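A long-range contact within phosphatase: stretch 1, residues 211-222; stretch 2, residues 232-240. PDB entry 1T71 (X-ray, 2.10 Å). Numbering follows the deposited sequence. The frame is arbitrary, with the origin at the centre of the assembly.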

ATOM      1  N   PHE A 211     -15.656  -8.936  -4.502  1.00 28.26           N
ATOM      2  CA  PHE A 211     -17.044  -8.508  -4.450  1.00 29.53           C
ATOM      3  C   PHE A 211     -17.857  -9.445  -3.568  1.00 31.30           C
ATOM      4  O   PHE A 211     -17.949 -10.645  -3.827  1.00 31.92           O
ATOM      5  CB  PHE A 211     -17.647  -8.448  -5.857  1.00 26.10           C
ATOM      6  CG  PHE A 211     -18.882  -7.595  -5.937  1.00 25.50           C
ATOM      7  CD1 PHE A 211     -20.115  -8.091  -5.527  1.00 25.07           C
ATOM      8  CD2 PHE A 211     -18.801  -6.273  -6.372  1.00 24.37           C
ATOM      9  CE1 PHE A 211     -21.254  -7.284  -5.544  1.00 22.14           C
ATOM     10  CE2 PHE A 211     -19.932  -5.460  -6.395  1.00 23.83           C
ATOM     11  CZ  PHE A 211     -21.160  -5.970  -5.979  1.00 23.52           C
ATOM     12  N   GLY A 212     -18.456  -8.884  -2.527  1.00 33.36           N
ATOM     13  CA  GLY A 212     -19.228  -9.695  -1.606  1.00 32.58           C
ATOM     14  C   GLY A 212     -18.711  -9.428  -0.208  1.00 32.75           C
ATOM     15  O   GLY A 212     -19.196  -9.997   0.770  1.00 34.13           O
ATOM     16  N   SER A 213     -17.706  -8.559  -0.124  1.00 29.33           N
ATOM     17  CA  SER A 213     -17.110  -8.174   1.149  1.00 28.84           C
ATOM     18  C   SER A 213     -17.174  -6.655   1.226  1.00 28.60           C
ATOM     19  O   SER A 213     -17.407  -5.989   0.215  1.00 29.01           O
ATOM     20  CB  SER A 213     -15.646  -8.615   1.217  1.00 31.05           C
ATOM     21  OG  SER A 213     -14.791  -7.663   0.602  1.00 30.59           O
ATOM     22  N   VAL A 214     -16.976  -6.104   2.417  1.00 24.53           N
ATOM     23  CA  VAL A 214     -16.994  -4.656   2.575  1.00 25.63           C
ATOM     24  C   VAL A 214     -15.573  -4.195   2.857  1.00 26.37           C
ATOM     25  O   VAL A 214     -15.105  -4.245   4.000  1.00 23.19           O
ATOM     26  CB  VAL A 214     -17.918  -4.210   3.744  1.00 21.01           C
ATOM     27  CG1 VAL A 214     -17.781  -2.713   3.998  1.00 20.41           C
ATOM     28  CG2 VAL A 214     -19.360  -4.541   3.416  1.00 18.31           C
ATOM     29  N   ILE A 215     -14.867  -3.784   1.808  1.00 25.73           N
ATOM     30  CA  ILE A 215     -13.511  -3.296   1.999  1.00 29.06           C
ATOM     31  C   ILE A 215     -12.640  -4.395   2.622  1.00 27.34           C
ATOM     32  O   ILE A 215     -11.642  -4.118   3.274  1.00 25.98           O
ATOM     33  CB  ILE A 215     -13.569  -2.016   2.893  1.00 46.00           C
ATOM     34  CG1 ILE A 215     -14.202  -0.886   2.090  1.00 49.65           C
ATOM     35  CG2 ILE A 215     -12.216  -1.571   3.342  1.00 49.78           C
ATOM     36  CD1 ILE A 215     -13.475  -0.602   0.796  1.00 49.69           C
ATOM     37  N   GLY A 216     -13.034  -5.649   2.403  1.00 32.54           N
ATOM     38  CA  GLY A 216     -12.284  -6.777   2.933  1.00 33.52           C
ATOM     39  C   GLY A 216     -12.949  -7.523   4.085  1.00 34.93           C
ATOM     40  O   GLY A 216     -12.611  -8.679   4.364  1.00 33.97           O
ATOM     41  N   ALA A 217     -13.897  -6.873   4.752  1.00 30.77           N
ATOM     42  CA  ALA A 217     -14.589  -7.482   5.887  1.00 31.83           C
ATOM     43  C   ALA A 217     -15.929  -8.123   5.521  1.00 32.40           C
ATOM     44  O   ALA A 217     -16.543  -7.781   4.509  1.00 32.76           O
ATOM     45  CB  ALA A 217     -14.804  -6.433   6.986  1.00 22.58           C
ATOM     46  N   ASN A 218     -16.370  -9.060   6.354  1.00 32.22           N
ATOM     47  CA  ASN A 218     -17.643  -9.729   6.145  1.00 31.79           C
ATOM     48  C   ASN A 218     -18.725  -8.658   6.218  1.00 31.83           C
ATOM     49  O   ASN A 218     -18.728  -7.834   7.132  1.00 30.97           O
ATOM     50  CB  ASN A 218     -17.868 -10.779   7.233  1.00 43.71           C
ATOM     51  CG  ASN A 218     -19.294 -11.284   7.267  1.00 46.99           C
ATOM     52  OD1 ASN A 218     -19.828 -11.756   6.262  1.00 48.45           O
ATOM     53  ND2 ASN A 218     -19.922 -11.187   8.431  1.00 51.28           N
ATOM     54  N   PRO A 219     -19.656  -8.653   5.253  1.00 32.22           N
ATOM     55  CA  PRO A 219     -20.740  -7.663   5.222  1.00 33.05           C
ATOM     56  C   PRO A 219     -21.667  -7.624   6.435  1.00 34.59           C
ATOM     57  O   PRO A 219     -22.135  -6.553   6.824  1.00 34.26           O
ATOM     58  CB  PRO A 219     -21.491  -8.014   3.938  1.00 31.17           C
ATOM     59  CG  PRO A 219     -20.400  -8.562   3.054  1.00 30.60           C
ATOM     60  CD  PRO A 219     -19.649  -9.456   4.016  1.00 29.20           C
ATOM     61  N   GLU A 220     -21.931  -8.778   7.044  1.00 39.57           N
ATOM     62  CA  GLU A 220     -22.838  -8.818   8.184  1.00 41.55           C
ATOM     63  C   GLU A 220     -22.547  -7.815   9.298  1.00 41.61           C
ATOM     64  O   GLU A 220     -23.412  -7.006   9.640  1.00 42.81           O
ATOM     65  CB  GLU A 220     -22.914 -10.223   8.787  1.00 46.28           C
ATOM     66  CG  GLU A 220     -23.974 -10.302   9.886  1.00 51.91           C
ATOM     67  CD  GLU A 220     -24.152 -11.690  10.464  1.00 54.48           C
ATOM     68  OE1 GLU A 220     -23.193 -12.212  11.075  1.00 56.64           O
ATOM     69  OE2 GLU A 220     -25.256 -12.260  10.311  1.00 56.36           O
ATOM     70  N   GLN A 221     -21.349  -7.863   9.869  1.00 37.77           N
ATOM     71  CA  GLN A 221     -21.004  -6.941  10.951  1.00 38.81           C
ATOM     72  C   GLN A 221     -21.053  -5.501  10.461  1.00 38.18           C
ATOM     73  O   GLN A 221     -21.468  -4.605  11.188  1.00 39.47           O
ATOM     74  CB  GLN A 221     -19.603  -7.233  11.497  1.00 44.31           C
ATOM     75  CG  GLN A 221     -19.435  -8.590  12.168  1.00 48.82           C
ATOM     76  CD  GLN A 221     -19.761  -9.754  11.251  1.00 49.51           C
ATOM     77  OE1 GLN A 221     -20.923 -10.124  11.089  1.00 52.48           O
ATOM     78  NE2 GLN A 221     -18.735 -10.330  10.639  1.00 50.61           N
ATOM     79  N   SER A 222     -20.623  -5.289   9.223  1.00 35.20           N
ATOM     80  CA  SER A 222     -20.605  -3.959   8.633  1.00 34.55           C
ATOM     81  C   SER A 222     -22.005  -3.352   8.518  1.00 34.44           C
ATOM     82  O   SER A 222     -22.231  -2.220   8.955  1.00 34.51           O
ATOM     83  CB  SER A 222     -19.933  -4.015   7.256  1.00 40.10           C
ATOM     84  OG  SER A 222     -19.886  -2.733   6.654  1.00 42.57           O
ATOM     85  N   GLU A 232     -20.143  -5.235  17.060  1.00 72.83           N
ATOM     86  CA  GLU A 232     -19.707  -6.624  16.955  1.00 72.02           C
ATOM     87  C   GLU A 232     -18.434  -6.791  16.118  1.00 70.07           C
ATOM     88  O   GLU A 232     -18.335  -6.292  14.995  1.00 70.03           O
ATOM     89  CB  GLU A 232     -20.831  -7.493  16.372  1.00 95.85           C
ATOM     90  CG  GLU A 232     -21.335  -7.046  15.004  1.00 98.69           C
ATOM     91  CD  GLU A 232     -22.474  -7.913  14.485  1.00100.41           C
ATOM     92  OE1 GLU A 232     -22.258  -9.129  14.279  1.00101.10           O
ATOM     93  OE2 GLU A 232     -23.587  -7.380  14.285  1.00101.26           O
ATOM     94  N   HIS A 233     -17.468  -7.497  16.697  1.00 70.85           N
ATOM     95  CA  HIS A 233     -16.171  -7.795  16.082  1.00 67.69           C
ATOM     96  C   HIS A 233     -16.192  -7.892  14.556  1.00 64.53           C
ATOM     97  O   HIS A 233     -17.113  -8.469  13.978  1.00 64.13           O
ATOM     98  CB  HIS A 233     -15.665  -9.127  16.625  1.00127.47           C
ATOM     99  CG  HIS A 233     -16.533 -10.288  16.246  1.00129.40           C
ATOM    100  ND1 HIS A 233     -17.859 -10.378  16.617  1.00130.16           N
ATOM    101  CD2 HIS A 233     -16.279 -11.382  15.489  1.00130.32           C
ATOM    102  CE1 HIS A 233     -18.384 -11.477  16.103  1.00130.03           C
ATOM    103  NE2 HIS A 233     -17.447 -12.104  15.414  1.00129.93           N
ATOM    104  N   PHE A 234     -15.170  -7.346  13.903  1.00 56.85           N
ATOM    105  CA  PHE A 234     -15.095  -7.427  12.448  1.00 52.27           C
ATOM    106  C   PHE A 234     -14.542  -8.818  12.137  1.00 48.39           C
ATOM    107  O   PHE A 234     -13.865  -9.424  12.969  1.00 46.67           O
ATOM    108  CB  PHE A 234     -14.148  -6.365  11.875  1.00 61.60           C
ATOM    109  CG  PHE A 234     -12.751  -6.871  11.622  1.00 62.66           C
ATOM    110  CD1 PHE A 234     -11.879  -7.120  12.678  1.00 63.26           C
ATOM    111  CD2 PHE A 234     -12.317  -7.123  10.322  1.00 63.18           C
ATOM    112  CE1 PHE A 234     -10.595  -7.613  12.442  1.00 64.09           C
ATOM    113  CE2 PHE A 234     -11.037  -7.616  10.076  1.00 63.66           C
ATOM    114  CZ  PHE A 234     -10.174  -7.861  11.137  1.00 64.01           C
ATOM    115  N   GLU A 235     -14.814  -9.318  10.938  1.00 45.19           N
ATOM    116  CA  GLU A 235     -14.341 -10.638  10.549  1.00 39.98           C
ATOM    117  C   GLU A 235     -13.789 -10.573   9.129  1.00 35.92           C
ATOM    118  O   GLU A 235     -14.355  -9.891   8.277  1.00 34.12           O
ATOM    119  CB  GLU A 235     -15.503 -11.623  10.617  1.00 71.85           C
ATOM    120  CG  GLU A 235     -15.114 -13.083  10.586  1.00 76.39           C
ATOM    121  CD  GLU A 235     -16.323 -13.995  10.740  1.00 79.36           C
ATOM    122  OE1 GLU A 235     -17.087 -14.152   9.760  1.00 80.72           O
ATOM    123  OE2 GLU A 235     -16.516 -14.545  11.847  1.00 80.08           O
ATOM    124  N   VAL A 236     -12.678 -11.260   8.879  1.00 34.44           N
ATOM    125  CA  VAL A 236     -12.083 -11.276   7.547  1.00 30.91           C
ATOM    126  C   VAL A 236     -12.992 -12.044   6.582  1.00 30.18           C
ATOM    127  O   VAL A 236     -13.473 -13.130   6.906  1.00 28.67           O
ATOM    128  CB  VAL A 236     -10.690 -11.954   7.551  1.00 31.71           C
ATOM    129  CG1 VAL A 236     -10.171 -12.075   6.125  1.00 29.66           C
ATOM    130  CG2 VAL A 236      -9.712 -11.154   8.402  1.00 29.67           C
ATOM    131  N   SER A 237     -13.225 -11.478   5.399  1.00 29.85           N
ATOM    132  CA  SER A 237     -14.075 -12.124   4.398  1.00 28.31           C
ATOM    133  C   SER A 237     -13.318 -13.185   3.600  1.00 29.27           C
ATOM    134  O   SER A 237     -12.123 -13.038   3.336  1.00 27.47           O
ATOM    135  CB  SER A 237     -14.641 -11.082   3.431  1.00 26.25           C
ATOM    136  OG  SER A 237     -15.193 -11.697   2.281  1.00 23.00           O
ATOM    137  N   LYS A 238     -14.020 -14.249   3.221  1.00 30.14           N
ATOM    138  CA  LYS A 238     -13.429 -15.330   2.437  1.00 32.86           C
ATOM    139  C   LYS A 238     -14.109 -15.337   1.075  1.00 32.64           C
ATOM    140  O   LYS A 238     -13.969 -16.284   0.301  1.00 32.21           O
ATOM    141  CB  LYS A 238     -13.671 -16.682   3.114  1.00 48.49           C
ATOM    142  CG  LYS A 238     -13.118 -16.801   4.523  1.00 53.52           C
ATOM    143  CD  LYS A 238     -13.712 -18.014   5.238  1.00 57.39           C
ATOM    144  CE  LYS A 238     -13.371 -18.006   6.722  1.00 59.56           C
ATOM    145  NZ  LYS A 238     -14.195 -18.986   7.488  1.00 61.43           N
ATOM    146  N   CYS A 239     -14.848 -14.270   0.789  1.00 32.44           N
ATOM    147  CA  CYS A 239     -15.584 -14.165  -0.462  1.00 31.95           C
ATOM    148  C   CYS A 239     -14.768 -13.613  -1.631  1.00 30.37           C
ATOM    149  O   CYS A 239     -14.464 -12.422  -1.686  1.00 31.08           O
ATOM    150  CB  CYS A 239     -16.828 -13.301  -0.244  1.00 34.65           C
ATOM    151  SG  CYS A 239     -18.035 -13.403  -1.581  1.00 39.15           S
ATOM    152  N   GLY A 240     -14.414 -14.498  -2.559  1.00 30.63           N
ATOM    153  CA  GLY A 240     -13.663 -14.107  -3.741  1.00 29.38           C
ATOM    154  C   GLY A 240     -12.365 -13.364  -3.491  1.00 28.29           C
ATOM    155  O   GLY A 240     -11.799 -13.443  -2.404  1.00 27.44           O
TER
HETATM  156  O   HOH W   1     -17.042  -7.883   9.621  1.00 37.89           O

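The contact begins at F211. The CA-to-CB bond of F211 points away from stretch 2, and its backbone faces C239, with F211 O 3.6 Å from C239 SG. G212 follows, its CA 3.9 Å from the same C239 SG. Glycine suits this position twice over: a CB here would stand about 2.5 Å from that sulfur, and at a phi of 127° it would also jam against the carbonyl of F211.

S213 points toward stretch 2, and its CB lies 3.3 Å from S237 OG. Its small hydroxyl side chain also serves its own stretch, since G216 N donates to S213 OG at 3.2 Å. This helps to hold the type I' turn from V214 to A217, which is closed in both directions: V214 N donates to A217 O (2.7 Å) and A217 N to V214 O (3.0 Å). V214 and I215 make no contact with stretch 2. G216 again has backbone angles that call for glycine.

Beyond the turn the two backbones pair. S237 N donates to G216 O at 3.0 Å and N218 N to E235 O at 2.9 Å, both nearly straight, so the bonds flank A217 and form a single bridge between it and V236. A217 CA also approaches E235 O at 3.4 Å, a CA-H...O contact. The small methyl of A217 meets the ring edge of F234, CB to CD2 4.2 Å.

N218 occupies the N-cap position, and a water extends the pairing by donating to N218 O and accepting from E235 N, 3.0 Å each. P219, whose ring fixes a phi of -59°, suits the first turn of the helix. From that helix Q221 points toward stretch 2 and is the residue most covered by it; Q221 CG lies 2.9 Å from H233 O, tighter than a comfortable carbon-to-oxygen contact, and 3.6 Å from E232 OE1. Both H233 and E232 are poorly ordered, so these distances deserve caution.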